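Local structure of putative hydrolase (Chloroflexus aurantiacus J-10-fl, 3CMN) at residues E185-H188 and A189-E193; Y195-V198 and R199-R203; A252-D255 and R256-L260; I333-A336 and S337-W340. The protein is a putative hydrolase of the zincin-like metallopeptidase family, probably a metal-dependent peptidase, whose substrate and reaction are not established. All coordinates share one frame; numbering follows the deposited sequence.

Contact 1 (E185-H188 and A189-E193)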
# COMPACT_ATOMS: atom_id res chain seq x y z
N GLU A 185 6.41 -1.62 -5.52
CA GLU A 185 6.90 -1.23 -4.20
C GLU A 185 7.54 0.16 -4.21
O GLU A 185 7.27 1.00 -3.34
CB GLU A 185 7.95 -2.25 -3.75
CG GLU A 185 8.01 -2.49 -2.28
CD GLU A 185 7.02 -3.54 -1.84
OE1 GLU A 185 5.80 -3.27 -1.92
OE2 GLU A 185 7.48 -4.64 -1.43
N MET A 186 8.43 0.39 -5.17
CA MET A 186 9.13 1.65 -5.27
C MET A 186 8.16 2.76 -5.62
O MET A 186 8.30 3.89 -5.14
CB MET A 186 10.25 1.57 -6.32
CG MET A 186 11.14 2.80 -6.40
SD MET A 186 12.25 2.93 -5.01
CE MET A 186 11.27 3.84 -3.96
N THR A 187 7.17 2.45 -6.44
CA THR A 187 6.19 3.46 -6.80
C THR A 187 5.53 4.00 -5.54
O THR A 187 5.49 5.21 -5.32
CB THR A 187 5.14 2.90 -7.79
OG1 THR A 187 5.79 2.51 -9.00
CG2 THR A 187 4.10 3.96 -8.12
N HIS A 188 5.04 3.10 -4.70
CA HIS A 188 4.38 3.51 -3.47
C HIS A 188 5.31 4.22 -2.48
O HIS A 188 4.86 5.05 -1.69
CB HIS A 188 3.69 2.32 -2.82
CG HIS A 188 2.52 1.83 -3.59
ND1 HIS A 188 1.33 1.46 -3.00
CD2 HIS A 188 2.32 1.73 -4.93
CE1 HIS A 188 0.45 1.15 -3.94
NE2 HIS A 188 1.03 1.31 -5.12
N ALA A 189 6.60 3.91 -2.54
CA ALA A 189 7.55 4.56 -1.65
C ALA A 189 7.63 6.03 -2.06
O ALA A 189 7.71 6.92 -1.21
CB ALA A 189 8.90 3.91 -1.78
N PHE A 190 7.60 6.26 -3.37
CA PHE A 190 7.63 7.60 -3.91
C PHE A 190 6.34 8.34 -3.53
O PHE A 190 6.38 9.45 -3.01
CB PHE A 190 7.78 7.56 -5.44
CG PHE A 190 9.21 7.60 -5.93
CD1 PHE A 190 10.04 6.48 -5.82
CD2 PHE A 190 9.73 8.77 -6.49
CE1 PHE A 190 11.36 6.52 -6.25
CE2 PHE A 190 11.07 8.82 -6.93
CZ PHE A 190 11.89 7.70 -6.81
N GLU A 191 5.20 7.71 -3.79
CA GLU A 191 3.90 8.31 -3.50
C GLU A 191 3.75 8.68 -2.02
O GLU A 191 3.12 9.68 -1.69
CB GLU A 191 2.77 7.36 -3.90
CG GLU A 191 2.77 6.96 -5.37
CD GLU A 191 1.62 6.03 -5.71
OE1 GLU A 191 0.49 6.51 -5.88
OE2 GLU A 191 1.86 4.81 -5.79
N PHE A 192 4.34 7.88 -1.14
CA PHE A 192 4.26 8.14 0.29
C PHE A 192 5.38 9.00 0.85
O PHE A 192 5.20 9.61 1.91
CB PHE A 192 4.24 6.83 1.10
CG PHE A 192 2.89 6.17 1.16
CD1 PHE A 192 2.55 5.18 0.25
CD2 PHE A 192 1.95 6.57 2.10
CE1 PHE A 192 1.29 4.60 0.28
CE2 PHE A 192 0.69 5.98 2.14
CZ PHE A 192 0.36 4.99 1.22
N GLU A 193 6.51 9.06 0.15
CA GLU A 193 7.64 9.82 0.66
C GLU A 193 8.20 10.95 -0.21
O GLU A 193 8.85 11.85 0.31
CB GLU A 193 8.77 8.85 1.02
CG GLU A 193 8.30 7.73 1.95
CD GLU A 193 9.28 6.56 2.02
OE1 GLU A 193 9.63 6.03 0.95
OE2 GLU A 193 9.68 6.17 3.14
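The HExxH sequence of helix 174-193 (H184, E185, H188) ends at H188, which E191 meets from the turn that follows. In zincins this motif supplies two metal-binding histidines and a glutamate; with no metal bound to these residues, the role is probable and not observed. The contact is local, a worked example of how a helix arranges the surroundings of such a motif. E191, its CG anti to the carbonyl carbon (chi1 -58°) and its chain extended beyond, runs back along the preceding turn. Its OE2 lies 3.2 Å from H188 CD2 and 3.3 Å from T187 CG2, so it meets carbons of both neighbours. Carboxylate and imidazole stand nearly perpendicular, 86° apart, while the T187 hydroxyl bonds to the carbonyl of L183. M186, bent at chi2 and chi3, sets SD beside the edge of the F190 ring, 5.2 Å from its centroid, a Met-aromatic contact, and brings CE 3.5 Å from F190 CD1. The backbone bond from E191 N to T187 O is 2.9 Å long and nearly straight at 167°. With an alanine at E191, H188 CD2 and T187 CG2 would probably lose the carboxylate oxygen they share, and a gap would open beside I264 and Y267. The chemistry is thus divided: a buried carboxylate accompanies the motif histidine, while sulfur and aromatic carbon face helix 41-63.

Contact 2 (Y195-V198 and R199-R203)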
# COMPACT_ATOMS: atom_id res chain seq x y z
N TYR A 195 6.52 13.25 -1.63
CA TYR A 195 5.74 14.44 -1.34
C TYR A 195 5.55 14.41 0.16
O TYR A 195 4.73 13.67 0.68
CB TYR A 195 4.39 14.35 -2.05
CG TYR A 195 4.52 13.83 -3.46
CD1 TYR A 195 4.22 12.51 -3.76
CD2 TYR A 195 5.04 14.64 -4.48
CE1 TYR A 195 4.44 11.98 -5.04
CE2 TYR A 195 5.26 14.13 -5.77
CZ TYR A 195 4.96 12.79 -6.03
OH TYR A 195 5.19 12.26 -7.29
N PRO A 196 6.33 15.22 0.90
CA PRO A 196 6.27 15.28 2.36
C PRO A 196 4.90 15.45 3.02
O PRO A 196 4.67 14.93 4.11
CB PRO A 196 7.21 16.43 2.70
CG PRO A 196 8.23 16.33 1.60
CD PRO A 196 7.36 16.14 0.38
N TRP A 197 3.98 16.15 2.36
CA TRP A 197 2.66 16.34 2.95
C TRP A 197 1.78 15.09 3.03
O TRP A 197 0.85 15.03 3.84
CB TRP A 197 1.88 17.42 2.21
CG TRP A 197 1.62 17.11 0.76
CD1 TRP A 197 2.34 17.57 -0.31
CD2 TRP A 197 0.52 16.37 0.21
NE1 TRP A 197 1.75 17.16 -1.48
CE2 TRP A 197 0.63 16.43 -1.20
CE3 TRP A 197 -0.55 15.66 0.77
CZ2 TRP A 197 -0.28 15.81 -2.05
CZ3 TRP A 197 -1.46 15.04 -0.07
CH2 TRP A 197 -1.32 15.13 -1.48
N VAL A 198 2.05 14.09 2.20
CA VAL A 198 1.19 12.92 2.19
C VAL A 198 0.99 12.23 3.54
O VAL A 198 -0.15 11.99 3.94
CB VAL A 198 1.63 11.91 1.11
CG1 VAL A 198 0.64 10.74 1.04
CG2 VAL A 198 1.67 12.60 -0.25
N ARG A 199 2.07 11.90 4.24
CA ARG A 199 1.93 11.25 5.54
C ARG A 199 1.39 12.19 6.61
O ARG A 199 0.64 11.78 7.49
CB ARG A 199 3.27 10.63 5.97
CG ARG A 199 3.46 9.21 5.44
CD ARG A 199 4.89 8.68 5.60
NE ARG A 199 5.01 7.32 5.09
CZ ARG A 199 6.16 6.73 4.77
NH1 ARG A 199 7.30 7.38 4.92
NH2 ARG A 199 6.16 5.49 4.30
N THR A 200 1.75 13.47 6.52
CA THR A 200 1.26 14.46 7.46
C THR A 200 -0.26 14.52 7.30
O THR A 200 -1.00 14.45 8.28
CB THR A 200 1.84 15.86 7.16
OG1 THR A 200 3.27 15.79 7.20
CG2 THR A 200 1.34 16.89 8.20
N TYR A 201 -0.69 14.65 6.05
CA TYR A 201 -2.10 14.72 5.72
C TYR A 201 -2.83 13.43 6.07
O TYR A 201 -3.99 13.45 6.49
CB TYR A 201 -2.27 15.00 4.23
CG TYR A 201 -3.70 14.99 3.75
CD1 TYR A 201 -4.65 15.86 4.28
CD2 TYR A 201 -4.11 14.09 2.76
CE1 TYR A 201 -5.97 15.85 3.83
CE2 TYR A 201 -5.43 14.07 2.31
CZ TYR A 201 -6.36 14.95 2.85
OH TYR A 201 -7.66 14.92 2.38
N PHE A 202 -2.14 12.30 5.92
CA PHE A 202 -2.76 11.02 6.25
C PHE A 202 -2.88 10.92 7.77
O PHE A 202 -3.90 10.47 8.30
CB PHE A 202 -1.93 9.85 5.68
CG PHE A 202 -2.60 8.50 5.80
CD1 PHE A 202 -3.99 8.38 5.66
CD2 PHE A 202 -1.85 7.36 6.05
CE1 PHE A 202 -4.61 7.13 5.76
CE2 PHE A 202 -2.47 6.10 6.16
CZ PHE A 202 -3.85 5.99 6.01
N ARG A 203 -1.85 11.37 8.48
CA ARG A 203 -1.92 11.33 9.93
C ARG A 203 -3.01 12.30 10.40
O ARG A 203 -3.68 12.04 11.38
CB ARG A 203 -0.58 11.68 10.57
CG ARG A 203 0.27 10.47 10.87
CD ARG A 203 1.51 10.82 11.69
NE ARG A 203 2.60 11.36 10.89
CZ ARG A 203 3.36 10.62 10.08
NH1 ARG A 203 3.14 9.31 9.96
NH2 ARG A 203 4.32 11.19 9.36
O HOH W 1 5.00 12.14 3.00
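Y201 packs against W197 one turn earlier, and its side chain can be followed outward as an example of how a helix passes from backbone to tertiary contact. CB lies 3.1 Å from W197 O and 3.9 Å from W197 CE3, sitting at the edge of the indole, in its plane. With CG anti to the Y201 nitrogen (chi1 175°), the phenol runs alongside the tryptophan and points the same way. Further out CD2 approaches W197 CZ3 at 4.0 Å, and the hydroxyl at the tip is hydrogen-bonded to R256 of helix 248-279; P343 and L346 also touch this side chain. W197 has its own outside partner, since NE1 donates to the carbonyl of W340, while V198 CG2 lies over one face of the indole, offset toward the rim. The backbone bond beneath the pair, from Y201 N to W197 O, measures 2.7 Å and is close to straight at 166°. Farther round the helix the threonine hydroxyl T200 OG1 makes only a weak bond to P196 O, at 3.5 Å. A water accepts from R199 N at 3.2 Å and lies 2.8 Å from Y195 O, joining the turn before the helix to its early residues. R199 stretches away, NE bonded to the carbonyl of S148 and NH1 in a salt bridge with E193. Within the turn side chains meet mainly through carbon, over backbone hydrogen bonds, whereas the polar ends of W197, R199 and Y201 are spent on partners elsewhere in the fold, which probably helps to set the rotation of this helix against its neighbours.

Contact 3 (A252-D255 and R256-L260)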
# COMPACT_ATOMS: atom_id res chain seq x y z
N ALA A 252 -17.13 12.80 5.80
CA ALA A 252 -16.23 13.67 5.05
C ALA A 252 -14.82 13.09 5.20
O ALA A 252 -14.04 13.03 4.23
CB ALA A 252 -16.28 15.09 5.61
N VAL A 253 -14.50 12.67 6.42
CA VAL A 253 -13.21 12.07 6.73
C VAL A 253 -13.02 10.82 5.87
O VAL A 253 -12.05 10.72 5.13
CB VAL A 253 -13.13 11.67 8.22
CG1 VAL A 253 -11.77 11.07 8.52
CG2 VAL A 253 -13.36 12.88 9.09
N PHE A 254 -13.96 9.88 5.98
CA PHE A 254 -13.88 8.64 5.21
C PHE A 254 -13.71 8.95 3.73
O PHE A 254 -12.87 8.36 3.06
CB PHE A 254 -15.14 7.79 5.41
CG PHE A 254 -15.30 7.24 6.81
CD1 PHE A 254 -14.29 7.38 7.76
CD2 PHE A 254 -16.48 6.58 7.18
CE1 PHE A 254 -14.45 6.88 9.04
CE2 PHE A 254 -16.65 6.08 8.46
CZ PHE A 254 -15.63 6.23 9.40
N ASP A 255 -14.52 9.88 3.24
CA ASP A 255 -14.50 10.27 1.84
C ASP A 255 -13.09 10.65 1.41
O ASP A 255 -12.62 10.24 0.36
CB ASP A 255 -15.45 11.46 1.64
CG ASP A 255 -15.92 11.59 0.21
OD1 ASP A 255 -15.08 11.53 -0.72
OD2 ASP A 255 -17.15 11.77 0.02
N ARG A 256 -12.41 11.43 2.25
CA ARG A 256 -11.04 11.88 2.00
C ARG A 256 -10.04 10.72 2.04
O ARG A 256 -9.21 10.58 1.14
CB ARG A 256 -10.63 12.94 3.02
CG ARG A 256 -11.18 14.34 2.74
CD ARG A 256 -10.65 15.33 3.77
NE ARG A 256 -11.13 16.69 3.56
CZ ARG A 256 -10.52 17.61 2.81
NH1 ARG A 256 -9.39 17.33 2.18
NH2 ARG A 256 -11.04 18.82 2.71
N ILE A 257 -10.10 9.91 3.09
CA ILE A 257 -9.19 8.78 3.23
C ILE A 257 -9.39 7.86 2.03
O ILE A 257 -8.42 7.38 1.43
CB ILE A 257 -9.49 7.98 4.53
CG1 ILE A 257 -9.17 8.85 5.74
CG2 ILE A 257 -8.67 6.68 4.56
CD1 ILE A 257 -9.64 8.27 7.06
N GLN A 258 -10.65 7.65 1.67
CA GLN A 258 -10.99 6.81 0.53
C GLN A 258 -10.44 7.39 -0.77
O GLN A 258 -9.86 6.66 -1.57
CB GLN A 258 -12.50 6.64 0.45
CG GLN A 258 -13.05 5.66 1.47
CD GLN A 258 -14.56 5.67 1.54
OE1 GLN A 258 -15.24 5.84 0.52
NE2 GLN A 258 -15.11 5.47 2.73
N ALA A 259 -10.61 8.69 -0.99
CA ALA A 259 -10.12 9.31 -2.21
C ALA A 259 -8.59 9.29 -2.28
O ALA A 259 -8.02 9.14 -3.35
CB ALA A 259 -10.65 10.74 -2.34
N LEU A 260 -7.92 9.44 -1.15
CA LEU A 260 -6.45 9.41 -1.12
C LEU A 260 -5.97 7.99 -1.46
O LEU A 260 -5.11 7.80 -2.32
CB LEU A 260 -5.93 9.81 0.27
CG LEU A 260 -4.43 9.57 0.57
CD1 LEU A 260 -3.56 10.53 -0.27
CD2 LEU A 260 -4.15 9.79 2.07
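R256 lies back against A252 and V253, the turn before it, largely through the root of its side chain. Its CB is 3.4 Å from V253 O and its CG 3.5 Å from A252 O, the same carbonyl oxygen that accepts from R256 N at 3.0 Å. From CG to NE the chain is extended, carrying the guanidinium off the helix to where NH1 is hydrogen-bonded to the hydroxyl of Y201. F254 is covered differently: the extended Q258 side chain runs past its carbonyl, with Q258 CB 3.1 Å from F254 O. That oxygen also takes the bond from Q258 N, at 2.7 Å, with the donor nearly in line with the C=O bond. The F254 side chain also touches N209 and L312. This is the regular i to i+4 bonding of an alpha helix, seen within the long helix 248-279, which packs beside helix 197-210 in this largely helical protein. On the side facing that neighbour, V253 and I257 lie alongside each other and point the same way, V253 CG1 being 3.8 Å from I257 CD1. V253 touches Q208 and N209, and I257 touches L205. D255 takes part mainly through its backbone: its carbonyl oxygen accepts from A259 N at 2.9 Å and is brushed by the methyl group of A259.

Contact 4 (I333-A336 and S337-W340)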
# COMPACT_ATOMS: atom_id res chain seq x y z
N ILE A 333 0.72 13.81 -18.37
CA ILE A 333 1.24 13.46 -17.07
C ILE A 333 1.59 14.68 -16.21
O ILE A 333 1.36 14.68 -15.00
CB ILE A 333 2.50 12.53 -17.22
CG1 ILE A 333 2.23 11.18 -16.54
CG2 ILE A 333 3.76 13.20 -16.67
CD1 ILE A 333 1.80 11.26 -15.08
N GLN A 334 2.14 15.71 -16.84
CA GLN A 334 2.53 16.90 -16.11
C GLN A 334 1.32 17.52 -15.43
O GLN A 334 1.38 17.86 -14.25
CB GLN A 334 3.19 17.92 -17.05
CG GLN A 334 4.01 18.97 -16.32
CD GLN A 334 4.64 19.99 -17.25
OE1 GLN A 334 3.94 20.73 -17.94
NE2 GLN A 334 5.96 20.03 -17.28
N PHE A 335 0.21 17.64 -16.17
CA PHE A 335 -1.02 18.19 -15.61
C PHE A 335 -1.48 17.31 -14.46
O PHE A 335 -1.72 17.80 -13.34
CB PHE A 335 -2.13 18.26 -16.65
CG PHE A 335 -3.34 19.04 -16.19
CD1 PHE A 335 -3.38 20.43 -16.31
CD2 PHE A 335 -4.43 18.39 -15.61
CE1 PHE A 335 -4.50 21.16 -15.85
CE2 PHE A 335 -5.54 19.11 -15.15
CZ PHE A 335 -5.57 20.49 -15.28
N ALA A 336 -1.61 16.01 -14.73
CA ALA A 336 -2.04 15.03 -13.74
C ALA A 336 -1.14 15.00 -12.49
O ALA A 336 -1.59 14.60 -11.41
CB ALA A 336 -2.09 13.65 -14.37
N SER A 337 0.12 15.41 -12.63
CA SER A 337 1.03 15.41 -11.49
C SER A 337 0.68 16.50 -10.47
O SER A 337 1.22 16.52 -9.37
CB SER A 337 2.47 15.62 -11.96
OG SER A 337 2.70 16.97 -12.32
N ARG A 338 -0.22 17.39 -10.85
CA ARG A 338 -0.64 18.48 -9.97
C ARG A 338 -1.35 17.96 -8.72
O ARG A 338 -1.44 18.66 -7.71
CB ARG A 338 -1.56 19.44 -10.71
CG ARG A 338 -0.85 20.29 -11.73
CD ARG A 338 -1.85 21.20 -12.38
NE ARG A 338 -1.24 22.01 -13.42
CZ ARG A 338 -1.90 22.95 -14.09
NH1 ARG A 338 -3.18 23.17 -13.82
NH2 ARG A 338 -1.29 23.65 -15.04
N VAL A 339 -1.85 16.73 -8.80
CA VAL A 339 -2.54 16.14 -7.67
C VAL A 339 -1.57 15.98 -6.47
O VAL A 339 -2.01 15.86 -5.34
CB VAL A 339 -3.15 14.76 -8.08
CG1 VAL A 339 -2.06 13.67 -8.16
CG2 VAL A 339 -4.25 14.37 -7.13
N TRP A 340 -0.26 16.00 -6.75
CA TRP A 340 0.79 15.84 -5.73
C TRP A 340 1.34 17.13 -5.11
O TRP A 340 2.28 17.09 -4.32
CB TRP A 340 2.00 15.07 -6.31
CG TRP A 340 1.73 13.66 -6.72
CD1 TRP A 340 1.86 13.14 -7.98
CD2 TRP A 340 1.25 12.60 -5.89
NE1 TRP A 340 1.49 11.81 -7.98
CE2 TRP A 340 1.11 11.45 -6.71
CE3 TRP A 340 0.92 12.49 -4.53
CZ2 TRP A 340 0.65 10.23 -6.23
CZ3 TRP A 340 0.46 11.27 -4.04
CH2 TRP A 340 0.33 10.15 -4.89
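F335 and R338 meet as flat groups inclined to each other by 38°. F335 CD1 lies 3.6 Å above the guanidinium plane of R338, over its centre, and F335 CE1 comes within 3.1 Å of R338 NH1. Over one face of the ring lies R338 CD, offset toward the rim. The arginine gets there with an extended chain, its CG anti to the carbonyl carbon (chi1 -72°), so that CB and CG first pass over F335 O. The phenylalanine also takes part in a cation-pi contact with R331, and both F335 and R338 touch M362 of helix 355-363. The indole of W340 has V339 CG1 over one face; it is stacked with Y195 and meets Y267 edge-to-face. Replacing R338 by a serine would remove everything beyond the first side-chain atoms and would probably cost the F335 ring this guanidinium, with only R331 of the two arginines left beside it, and open a gap toward M362. Beneath these side chains the backbone changes its winding. S337 N shares two weak bonds, to I333 O at 2.8 Å and to Q334 O at 3.2 Å. The hydroxyl S337 OG, held between its own N and carbonyl carbon, gives a short 2.5 Å bond to the same Q334 O. Next, R338 N bonds to F335 O at 2.9 Å, approaching from above the carbonyl plane, and W340 N bonds to S337 O at 3.1 Å. Bonds that step from i+4 to i+3 are typical of an alpha helix tightening into a 3-10 segment at its end.

In the fold
All four contacts are local, but their chemistry follows their place. Contact 1 is buried, its centre about 9 Å from that of the chain, and brings polar and apolar groups together around the presumed active-site motif. Contacts 2, 3 and 4 are partly buried, lie farther out and mix buried with exposed residues; contact 2 sends several polar tips to other elements. Through such polar ends contact 2 meets each of the other three, including contact 3 on the next helix of the model. Contacts 1 and 4 touch by packing of E191 on W340. Contacts 3 and 4 do not touch; one is regular alpha helix, the other a helix end turning 3-10.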